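PDB 4MSX: Pre-mRNA-splicing factor SAD1 from Saccharomyces cerevisiae, which promotes assembly of newly made U4 snRNA into the U4/U6 snRNP and is required for pre-mRNA splicing, although its deubiquitinase-like fold is catalytically inactive. Local coordinates for residues 88-92 with 101-105; 181-186 with 233-239; 412-416 with 443-447. All blocks are in the same frame, centred on the assembly; numbering follows the deposited sequence. Where two conformers were deposited one is given.

Interaction 1 of 3, residues 88-92 with 101-105; sequences PLNVY and YQGRH
Tyr92 reaches along the 101-105 segment and ends at the guanidinium of Arg104. Its CB starts 3.5 Å from Tyr101 O. With CG placed beside its own backbone N, chi1 -71° carries the ring to the backbone of Gly103, which it meets obliquely. CD1 lies 3.5 Å from Gly103 N, and CE1 rests near Gly103 CA and C. Gly103 has no side chain, so the ring can come this close. Further out, CZ meets the aliphatic part of Arg104 at CB and CD. The phenol oxygen accepts a hydrogen bond from Arg104 NH1, with Tyr92 OH to Arg104 NH1 at 2.8 Å. OH lies almost in the guanidinium plane, at its edge, while the ring itself is turned 62° from that plane. Arg104 NE is bonded separately to Asn136 OD1, which helps fix the rotation of the group.

The two segments belong to the antiparallel hairpin of strands 91-94 and 100-102 in the degenerate UBP-type zinc finger. Tyr92 and Tyr101 form a hydrogen-bonded pair: Tyr92 N to Tyr101 O and Tyr101 N to Tyr92 O are both 2.7 Å. Val91 and Gln102 form the neighbouring non-hydrogen-bonded pair, with their side chains on the other face from the two tyrosines. Beyond it, Gly103 N donates to Asn90 O at 3.0 Å. The same oxygen receives a CA-H...O contact from Gln102 CA at 3.3 Å. The chain leaves the strand here, with a cis peptide between Gly103 and Arg104.

Tyr101 links the hairpin to the metal centre. Its ring stacks on His113, which binds the zinc ion together with Cys94, Cys97 and His119.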
loop_
_atom_site.group_PDB
_atom_site.type_symbol
_atom_site.label_atom_id
_atom_site.label_comp_id
_atom_site.label_asym_id
_atom_site.label_seq_id
_atom_site.Cartn_x
_atom_site.Cartn_y
_atom_site.Cartn_z
ATOM N N PRO A 88 4.235 -13.055 -22.188
ATOM C CA PRO A 88 3.126 -12.536 -21.372
ATOM C C PRO A 88 1.782 -12.665 -22.061
ATOM O O PRO A 88 0.774 -12.238 -21.534
ATOM C CB PRO A 88 3.481 -11.053 -21.222
ATOM C CG PRO A 88 4.138 -10.727 -22.527
ATOM C CD PRO A 88 4.965 -11.964 -22.861
ATOM N N LEU A 89 1.755 -13.272 -23.243
ATOM C CA LEU A 89 0.513 -13.413 -23.995
ATOM C C LEU A 89 -0.209 -14.740 -23.717
ATOM O O LEU A 89 0.419 -15.818 -23.720
ATOM C CB LEU A 89 0.816 -13.305 -25.491
ATOM C CG LEU A 89 -0.343 -13.630 -26.434
ATOM C CD1 LEU A 89 -1.465 -12.624 -26.280
ATOM C CD2 LEU A 89 0.158 -13.663 -27.870
ATOM N N ASN A 90 -1.520 -14.658 -23.492
ATOM C CA ASN A 90 -2.378 -15.822 -23.221
ATOM C C ASN A 90 -1.793 -16.801 -22.196
ATOM O O ASN A 90 -1.549 -17.984 -22.491
ATOM C CB ASN A 90 -2.671 -16.569 -24.515
ATOM C CG ASN A 90 -3.382 -15.715 -25.518
ATOM O OD1 ASN A 90 -4.323 -15.007 -25.181
ATOM N ND2 ASN A 90 -2.925 -15.758 -26.763
ATOM N N VAL A 91 -1.550 -16.314 -20.986
ATOM C CA VAL A 91 -0.882 -17.131 -19.991
ATOM C C VAL A 91 -1.956 -17.827 -19.149
ATOM O O VAL A 91 -2.987 -17.217 -18.821
ATOM C CB VAL A 91 0.053 -16.258 -19.101
ATOM C CG1 VAL A 91 0.761 -17.093 -18.058
ATOM C CG2 VAL A 91 1.085 -15.576 -19.973
ATOM N N TYR A 92 -1.712 -19.100 -18.806
ATOM C CA TYR A 92 -2.648 -19.888 -18.004
ATOM C C TYR A 92 -1.897 -20.336 -16.771
ATOM O O TYR A 92 -0.680 -20.547 -16.811
ATOM C CB TYR A 92 -3.153 -21.147 -18.774
ATOM C CG TYR A 92 -4.088 -20.813 -19.903
ATOM C CD1 TYR A 92 -3.630 -20.162 -21.043
ATOM C CD2 TYR A 92 -5.444 -21.139 -19.823
ATOM C CE1 TYR A 92 -4.513 -19.831 -22.069
ATOM C CE2 TYR A 92 -6.322 -20.829 -20.830
ATOM C CZ TYR A 92 -5.850 -20.177 -21.954
ATOM O OH TYR A 92 -6.728 -19.840 -22.959
ATOM N N TYR A 101 1.764 -21.201 -17.868
ATOM C CA TYR A 101 2.100 -21.670 -19.222
ATOM C C TYR A 101 1.262 -20.939 -20.249
ATOM O O TYR A 101 0.042 -20.783 -20.077
ATOM C CB TYR A 101 1.803 -23.190 -19.340
ATOM C CG TYR A 101 2.617 -24.003 -18.377
ATOM C CD1 TYR A 101 3.900 -24.467 -18.719
ATOM C CD2 TYR A 101 2.128 -24.312 -17.137
ATOM C CE1 TYR A 101 4.673 -25.185 -17.809
ATOM C CE2 TYR A 101 2.882 -25.063 -16.229
ATOM C CZ TYR A 101 4.159 -25.489 -16.585
ATOM O OH TYR A 101 4.914 -26.203 -15.686
ATOM N N GLN A 102 1.887 -20.525 -21.346
ATOM C CA GLN A 102 1.104 -19.975 -22.451
ATOM C C GLN A 102 0.192 -21.083 -23.035
ATOM O O GLN A 102 0.671 -22.180 -23.206
ATOM C CB GLN A 102 2.065 -19.505 -23.553
ATOM C CG GLN A 102 1.321 -18.932 -24.767
ATOM C CD GLN A 102 2.261 -18.205 -25.707
ATOM O OE1 GLN A 102 2.325 -16.968 -25.714
ATOM N NE2 GLN A 102 3.029 -18.965 -26.476
ATOM N N GLY A 103 -1.067 -20.792 -23.364
ATOM C CA GLY A 103 -1.990 -21.797 -23.869
ATOM C C GLY A 103 -2.829 -21.237 -25.002
ATOM O O GLY A 103 -2.584 -20.105 -25.430
ATOM N N ARG A 104 -3.831 -21.986 -25.483
ATOM C CA ARG A 104 -4.126 -23.332 -25.002
ATOM C C ARG A 104 -4.268 -24.319 -26.189
ATOM O O ARG A 104 -4.672 -25.459 -25.993
ATOM C CB ARG A 104 -5.413 -23.350 -24.182
ATOM C CG ARG A 104 -6.625 -22.776 -24.884
ATOM C CD ARG A 104 -7.883 -22.925 -23.989
ATOM N NE ARG A 104 -9.131 -22.670 -24.713
ATOM C CZ ARG A 104 -9.604 -21.456 -24.990
ATOM N NH1 ARG A 104 -8.941 -20.365 -24.610
ATOM N NH2 ARG A 104 -10.741 -21.330 -25.662
ATOM N N HIS A 105 -3.910 -23.866 -27.388
ATOM C CA HIS A 105 -3.922 -24.701 -28.607
ATOM C C HIS A 105 -2.899 -25.851 -28.549
ATOM O O HIS A 105 -1.946 -25.829 -27.736
ATOM C CB HIS A 105 -3.612 -23.817 -29.824
ATOM C CG HIS A 105 -2.299 -23.101 -29.724
ATOM N ND1 HIS A 105 -1.104 -23.674 -30.110
ATOM C CD2 HIS A 105 -1.987 -21.870 -29.243
ATOM C CE1 HIS A 105 -0.115 -22.821 -29.893
ATOM N NE2 HIS A 105 -0.623 -21.721 -29.362
#

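Interaction 2 of 3, residues 181-186 with 233-239; sequences NGFIGF and KIWSPKL
Asn181 and Gly182 meet the end of helix 222-234 and the turn after it through polar bonds. Asn181 ND2 donates to Trp235 O at 2.9 Å, and the bond is nearly straight at 175°. The acceptor lies in the amide plane, which stands almost perpendicular to the indole. Asn181 OD1 accepts from the backbone N of Arg169, so both ends of the amide are held. Gly182 N makes a weak bond to Ile234 O. A water bridges the same atoms: it accepts from Gly182 N and donates to Ile234 O and Ser236 O.

A CH-pi contact comes next. Gly182 CA sits over one face of Trp235, 3.5 Å from the centroid of the six-membered ring. Gly182 has no side chain, and its bare CA lies directly against the ring. Trp235 NE1 donates to Ser203 O, which helps hold the indole in place.

The remaining contacts are apolar. Ile184 CD1 and Leu239 CD1 point tip to tip. Phe186 CZ touches Ile234 CG1 at 4.0 Å, the two side chains crossing at about a right angle. Phe183 lies alongside Trp235, with Phe183 CE1 4.0 Å from Trp235 CH2.

The contact ties residues 181-186 to the end of helix 222-234 in the USP fold. The carbonyls of Ile234, Trp235 and Ser236, where the helix ends, thus find donors in an amide, a backbone N-H and a water, beside apolar contacts.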
loop_
_atom_site.group_PDB
_atom_site.type_symbol
_atom_site.label_atom_id
_atom_site.label_comp_id
_atom_site.label_asym_id
_atom_site.label_seq_id
_atom_site.Cartn_x
_atom_site.Cartn_y
_atom_site.Cartn_z
ATOM N N ASN A 181 -8.087 -8.868 8.184
ATOM C CA ASN A 181 -8.015 -8.583 6.746
ATOM C C ASN A 181 -7.768 -7.072 6.549
ATOM O O ASN A 181 -8.238 -6.264 7.349
ATOM C CB ASN A 181 -9.218 -9.086 5.933
ATOM C CG ASN A 181 -10.520 -8.279 6.163
ATOM O OD1 ASN A 181 -10.965 -8.104 7.298
ATOM N ND2 ASN A 181 -11.098 -7.766 5.092
ATOM N N GLY A 182 -6.965 -6.730 5.541
ATOM C CA GLY A 182 -6.493 -5.353 5.333
ATOM C C GLY A 182 -5.211 -5.064 6.097
ATOM O O GLY A 182 -4.465 -4.160 5.711
ATOM N N PHE A 183 -4.946 -5.798 7.165
ATOM C CA PHE A 183 -3.786 -5.503 8.028
ATOM C C PHE A 183 -2.723 -6.598 7.870
ATOM O O PHE A 183 -2.386 -7.302 8.830
ATOM C CB PHE A 183 -4.237 -5.380 9.505
ATOM C CG PHE A 183 -5.082 -4.176 9.749
ATOM C CD1 PHE A 183 -6.423 -4.146 9.317
ATOM C CD2 PHE A 183 -4.552 -3.065 10.381
ATOM C CE1 PHE A 183 -7.221 -3.043 9.509
ATOM C CE2 PHE A 183 -5.306 -1.959 10.598
ATOM C CZ PHE A 183 -6.688 -1.940 10.145
ATOM N N ILE A 184 -2.239 -6.786 6.646
ATOM C CA ILE A 184 -1.332 -7.883 6.355
ATOM C C ILE A 184 -0.001 -7.335 5.827
ATOM O O ILE A 184 0.071 -6.183 5.403
ATOM C CB ILE A 184 -1.915 -8.849 5.307
ATOM C CG1 ILE A 184 -2.203 -8.109 4.002
ATOM C CG2 ILE A 184 -3.202 -9.512 5.821
ATOM C CD1 ILE A 184 -2.687 -9.013 2.912
ATOM N N GLY A 185 1.020 -8.184 5.870
ATOM C CA GLY A 185 2.337 -7.850 5.408
ATOM C C GLY A 185 2.659 -8.468 4.056
ATOM O O GLY A 185 1.777 -9.050 3.331
ATOM N N PHE A 186 3.944 -8.316 3.712
ATOM C CA PHE A 186 4.398 -8.500 2.356
ATOM C C PHE A 186 5.780 -9.151 2.419
ATOM O O PHE A 186 6.591 -8.836 3.320
ATOM C CB PHE A 186 4.574 -7.158 1.620
ATOM C CG PHE A 186 3.289 -6.363 1.427
ATOM C CD1 PHE A 186 2.826 -5.545 2.453
ATOM C CD2 PHE A 186 2.597 -6.423 0.223
ATOM C CE1 PHE A 186 1.659 -4.807 2.322
ATOM C CE2 PHE A 186 1.398 -5.670 0.058
ATOM C CZ PHE A 186 0.958 -4.849 1.116
ATOM N N LYS A 233 -6.498 -7.268 -3.183
ATOM C CA LYS A 233 -5.895 -8.359 -2.427
ATOM C C LYS A 233 -5.554 -7.961 -1.033
ATOM O O LYS A 233 -5.627 -8.800 -0.128
ATOM C CB LYS A 233 -4.581 -8.844 -3.140
ATOM C CG LYS A 233 -4.928 -9.595 -4.446
ATOM C CD LYS A 233 -3.640 -9.891 -5.293
ATOM C CE LYS A 233 -4.024 -10.812 -6.482
ATOM N NZ LYS A 233 -2.736 -11.006 -7.352
ATOM N N ILE A 234 -5.095 -6.699 -0.838
ATOM C CA ILE A 234 -4.723 -6.279 0.530
ATOM C C ILE A 234 -5.904 -6.494 1.496
ATOM O O ILE A 234 -5.717 -6.827 2.687
ATOM C CB ILE A 234 -4.278 -4.803 0.501
ATOM C CG1 ILE A 234 -2.827 -4.755 -0.067
ATOM C CG2 ILE A 234 -4.411 -4.119 1.904
ATOM C CD1 ILE A 234 -2.418 -3.308 -0.460
ATOM N N TRP A 235 -7.117 -6.318 0.970
ATOM C CA TRP A 235 -8.326 -6.430 1.830
ATOM C C TRP A 235 -8.964 -7.833 1.796
ATOM O O TRP A 235 -9.987 -8.071 2.440
ATOM C CB TRP A 235 -9.363 -5.339 1.457
ATOM C CG TRP A 235 -8.888 -4.048 2.089
ATOM C CD1 TRP A 235 -8.152 -3.040 1.500
ATOM C CD2 TRP A 235 -9.056 -3.692 3.448
ATOM N NE1 TRP A 235 -7.879 -2.034 2.458
ATOM C CE2 TRP A 235 -8.410 -2.442 3.657
ATOM C CE3 TRP A 235 -9.709 -4.308 4.532
ATOM C CZ2 TRP A 235 -8.411 -1.791 4.937
ATOM C CZ3 TRP A 235 -9.703 -3.691 5.773
ATOM C CH2 TRP A 235 -9.072 -2.425 5.970
ATOM N N SER A 236 -8.375 -8.775 1.043
ATOM C CA SER A 236 -9.077 -10.034 0.865
ATOM C C SER A 236 -9.261 -10.772 2.179
ATOM O O SER A 236 -8.295 -10.987 2.924
ATOM C CB SER A 236 -8.327 -10.951 -0.128
ATOM O OG SER A 236 -8.891 -12.246 0.003
ATOM N N PRO A 237 -10.508 -11.170 2.490
ATOM C CA PRO A 237 -10.742 -11.978 3.700
ATOM C C PRO A 237 -10.582 -13.503 3.447
ATOM O O PRO A 237 -10.875 -14.288 4.347
ATOM C CB PRO A 237 -12.232 -11.672 4.055
ATOM C CG PRO A 237 -12.888 -11.492 2.721
ATOM C CD PRO A 237 -11.761 -10.830 1.798
ATOM N N LYS A 238 -10.137 -13.894 2.256
ATOM C CA LYS A 238 -9.973 -15.325 1.920
ATOM C C LYS A 238 -8.592 -15.675 1.309
ATOM O O LYS A 238 -8.476 -16.554 0.443
ATOM C CB LYS A 238 -11.077 -15.709 0.917
ATOM C CG LYS A 238 -12.471 -15.697 1.554
ATOM C CD LYS A 238 -13.613 -15.389 0.540
ATOM C CE LYS A 238 -13.607 -16.210 -0.722
ATOM N NZ LYS A 238 -14.926 -16.115 -1.479
ATOM N N LEU A 239 -7.551 -14.976 1.734
ATOM C CA LEU A 239 -6.213 -15.222 1.183
ATOM C C LEU A 239 -5.786 -16.677 1.391
ATOM O O LEU A 239 -5.997 -17.225 2.453
ATOM C CB LEU A 239 -5.198 -14.329 1.928
ATOM C CG LEU A 239 -5.332 -12.829 1.625
ATOM C CD1 LEU A 239 -4.383 -12.008 2.539
ATOM C CD2 LEU A 239 -5.012 -12.570 0.149
HETATM O O HOH W 1 -6.348 -9.185 3.913
#

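Interaction 3 of 3, residues 412-416 with 443-447; sequences RLKAN and QLYDN
Asn416 CG lies opposite its backbone N (chi1 -171°), whereas Gln443 CG lies beside its own (chi1 -62°) and the chain then extends. From neighbouring strands the two side chains thus run side by side, and Asn416 ND2 comes to 2.8 Å from Gln443 OE1. The bond is almost straight. The acceptor is in the plane of the asparagine amide, but ND2 stands above the carbonyl plane of the glutamine, and the two amides are turned 41° apart.

Both amides have further partners. Asn416 OD1 accepts from Thr473 OG1 and from Gln476 NE2, while Gln443 NE2 donates to Glu454 OE1. The pair therefore sits in a polar chain that crosses several strands.

The backbones are antiparallel. Asn416 and Gln443 form a hydrogen-bonded pair, with Asn416 N to Gln443 O and Gln443 N to Asn416 O both at 2.9 Å. Ala415 and Leu444 form the next, non-hydrogen-bonded pair, and Ala415 CB touches Leu444 CD2 at 3.8 Å. On this face Leu200 and Leu201 of helix 189-203 pack against the sheet. Tyr445 N donates to Lys414 O at 3.0 Å.

On its other edge strand 409-421 pairs with strand 472-480. There Lys414 and Ala415 both face Val477, a classic beta bulge. In the conformer given, the side chain of Lys414 is bent along its length, its CE lies near Asn447 ND2, and its NZ forms a salt bridge with Glu479.

This is an interior part of the mixed sheet of the USP fold. One face is apolar against a helix; on the other, buried amides are paired with each other and with polar groups of adjoining strands.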
loop_
_atom_site.group_PDB
_atom_site.type_symbol
_atom_site.label_atom_id
_atom_site.label_comp_id
_atom_site.label_asym_id
_atom_site.label_seq_id
_atom_site.Cartn_x
_atom_site.Cartn_y
_atom_site.Cartn_z
ATOM N N ARG A 412 -7.617 12.559 14.214
ATOM C CA ARG A 412 -7.123 11.423 14.971
ATOM C C ARG A 412 -6.102 10.659 14.090
ATOM O O ARG A 412 -6.339 10.539 12.893
ATOM C CB ARG A 412 -8.285 10.473 15.293
ATOM C CG ARG A 412 -9.169 11.086 16.404
ATOM C CD ARG A 412 -10.024 10.084 17.156
ATOM N NE ARG A 412 -10.768 10.778 18.212
ATOM C CZ ARG A 412 -11.589 10.192 19.081
ATOM N NH1 ARG A 412 -11.788 8.876 19.042
ATOM N NH2 ARG A 412 -12.212 10.928 19.998
ATOM N N LEU A 413 -5.054 10.149 14.711
ATOM C CA LEU A 413 -3.966 9.462 13.984
ATOM C C LEU A 413 -4.468 8.108 13.507
ATOM O O LEU A 413 -5.034 7.361 14.294
ATOM C CB LEU A 413 -2.786 9.267 14.919
ATOM C CG LEU A 413 -1.569 8.602 14.268
ATOM C CD1 LEU A 413 -0.955 9.516 13.149
ATOM C CD2 LEU A 413 -0.554 8.326 15.373
ATOM N N LYS A 414 -4.223 7.775 12.239
ATOM C CA LYS A 414 -4.701 6.525 11.645
ATOM C C LYS A 414 -3.557 5.653 11.114
ATOM O O LYS A 414 -3.693 4.442 11.025
ATOM C CB LYS A 414 -5.652 6.826 10.472
ATOM C CG LYS A 414 -7.009 7.491 10.883
ATOM C CD LYS A 414 -7.971 6.496 11.581
ATOM C CE LYS A 414 -8.332 5.297 10.667
ATOM N NZ LYS A 414 -9.025 5.672 9.391
ATOM N N ALA A 415 -2.427 6.274 10.753
ATOM C CA ALA A 415 -1.300 5.499 10.220
ATOM C C ALA A 415 -0.006 6.219 10.569
ATOM O O ALA A 415 0.038 7.471 10.577
ATOM C CB ALA A 415 -1.429 5.384 8.681
ATOM N N ASN A 416 1.029 5.427 10.833
ATOM C CA ASN A 416 2.337 5.950 11.247
ATOM C C ASN A 416 3.427 5.119 10.534
ATOM O O ASN A 416 3.512 3.918 10.757
ATOM C CB ASN A 416 2.443 5.814 12.775
ATOM C CG ASN A 416 3.683 6.525 13.354
ATOM O OD1 ASN A 416 3.986 7.641 12.981
ATOM N ND2 ASN A 416 4.416 5.845 14.220
ATOM N N GLN A 443 2.559 1.208 10.817
ATOM C CA GLN A 443 1.625 0.921 11.893
ATOM C C GLN A 443 0.276 1.462 11.486
ATOM O O GLN A 443 0.187 2.612 11.019
ATOM C CB GLN A 443 2.072 1.662 13.173
ATOM C CG GLN A 443 3.447 1.168 13.596
ATOM C CD GLN A 443 4.089 1.999 14.709
ATOM O OE1 GLN A 443 3.784 3.196 14.886
ATOM N NE2 GLN A 443 5.029 1.371 15.436
ATOM N N LEU A 444 -0.772 0.660 11.662
ATOM C CA LEU A 444 -2.083 1.071 11.180
ATOM C C LEU A 444 -3.125 0.885 12.251
ATOM O O LEU A 444 -3.119 -0.123 12.949
ATOM C CB LEU A 444 -2.539 0.156 9.996
ATOM C CG LEU A 444 -1.567 0.248 8.793
ATOM C CD1 LEU A 444 -1.963 -0.793 7.703
ATOM C CD2 LEU A 444 -1.610 1.653 8.193
ATOM N N TYR A 445 -4.088 1.790 12.267
ATOM C CA TYR A 445 -5.089 1.796 13.354
ATOM C C TYR A 445 -6.357 1.146 12.882
ATOM O O TYR A 445 -6.855 1.478 11.810
ATOM C CB TYR A 445 -5.415 3.226 13.784
ATOM C CG TYR A 445 -6.334 3.243 15.037
ATOM C CD1 TYR A 445 -5.885 2.743 16.255
ATOM C CD2 TYR A 445 -7.620 3.745 14.969
ATOM C CE1 TYR A 445 -6.717 2.760 17.409
ATOM C CE2 TYR A 445 -8.461 3.776 16.131
ATOM C CZ TYR A 445 -7.974 3.278 17.325
ATOM O OH TYR A 445 -8.768 3.277 18.437
ATOM N N ASP A 446 -6.882 0.226 13.688
ATOM C CA ASP A 446 -8.194 -0.366 13.416
ATOM C C ASP A 446 -9.236 0.192 14.406
ATOM O O ASP A 446 -9.171 -0.118 15.578
ATOM C CB ASP A 446 -8.155 -1.882 13.586
ATOM C CG ASP A 446 -9.589 -2.513 13.585
ATOM O OD1 ASP A 446 -10.537 -1.930 13.016
ATOM O OD2 ASP A 446 -9.733 -3.604 14.161
ATOM N N ASN A 447 -10.128 1.027 13.892
ATOM C CA ASN A 447 -11.217 1.684 14.643
ATOM C C ASN A 447 -12.100 0.713 15.403
ATOM O O ASN A 447 -12.641 1.040 16.454
ATOM C CB ASN A 447 -12.173 2.363 13.647
ATOM C CG ASN A 447 -11.696 3.724 13.220
ATOM O OD1 ASN A 447 -10.991 4.396 13.965
ATOM N ND2 ASN A 447 -12.066 4.143 12.006
#

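Interaction 1 stands apart in the zinc finger, with its centre about 42 Å from that of interaction 3. It is partly buried, and a charged arginine meets a tyrosine hydroxyl there. Interactions 2 and 3 are buried and share the USP fold, with centres about 16 Å apart. They touch: Phe183 CE2 packs on Leu444 CB at 3.5 Å. Helix 189-203 also lies against both. Interactions 1 and 3 are antiparallel strand pairs held largely by backbone bonds. Interaction 2 instead joins a loop to a helix end, where a side-chain amide, a water and one weak backbone bond make the polar links. Interaction 3 adds an amide pair to its sheet bonding.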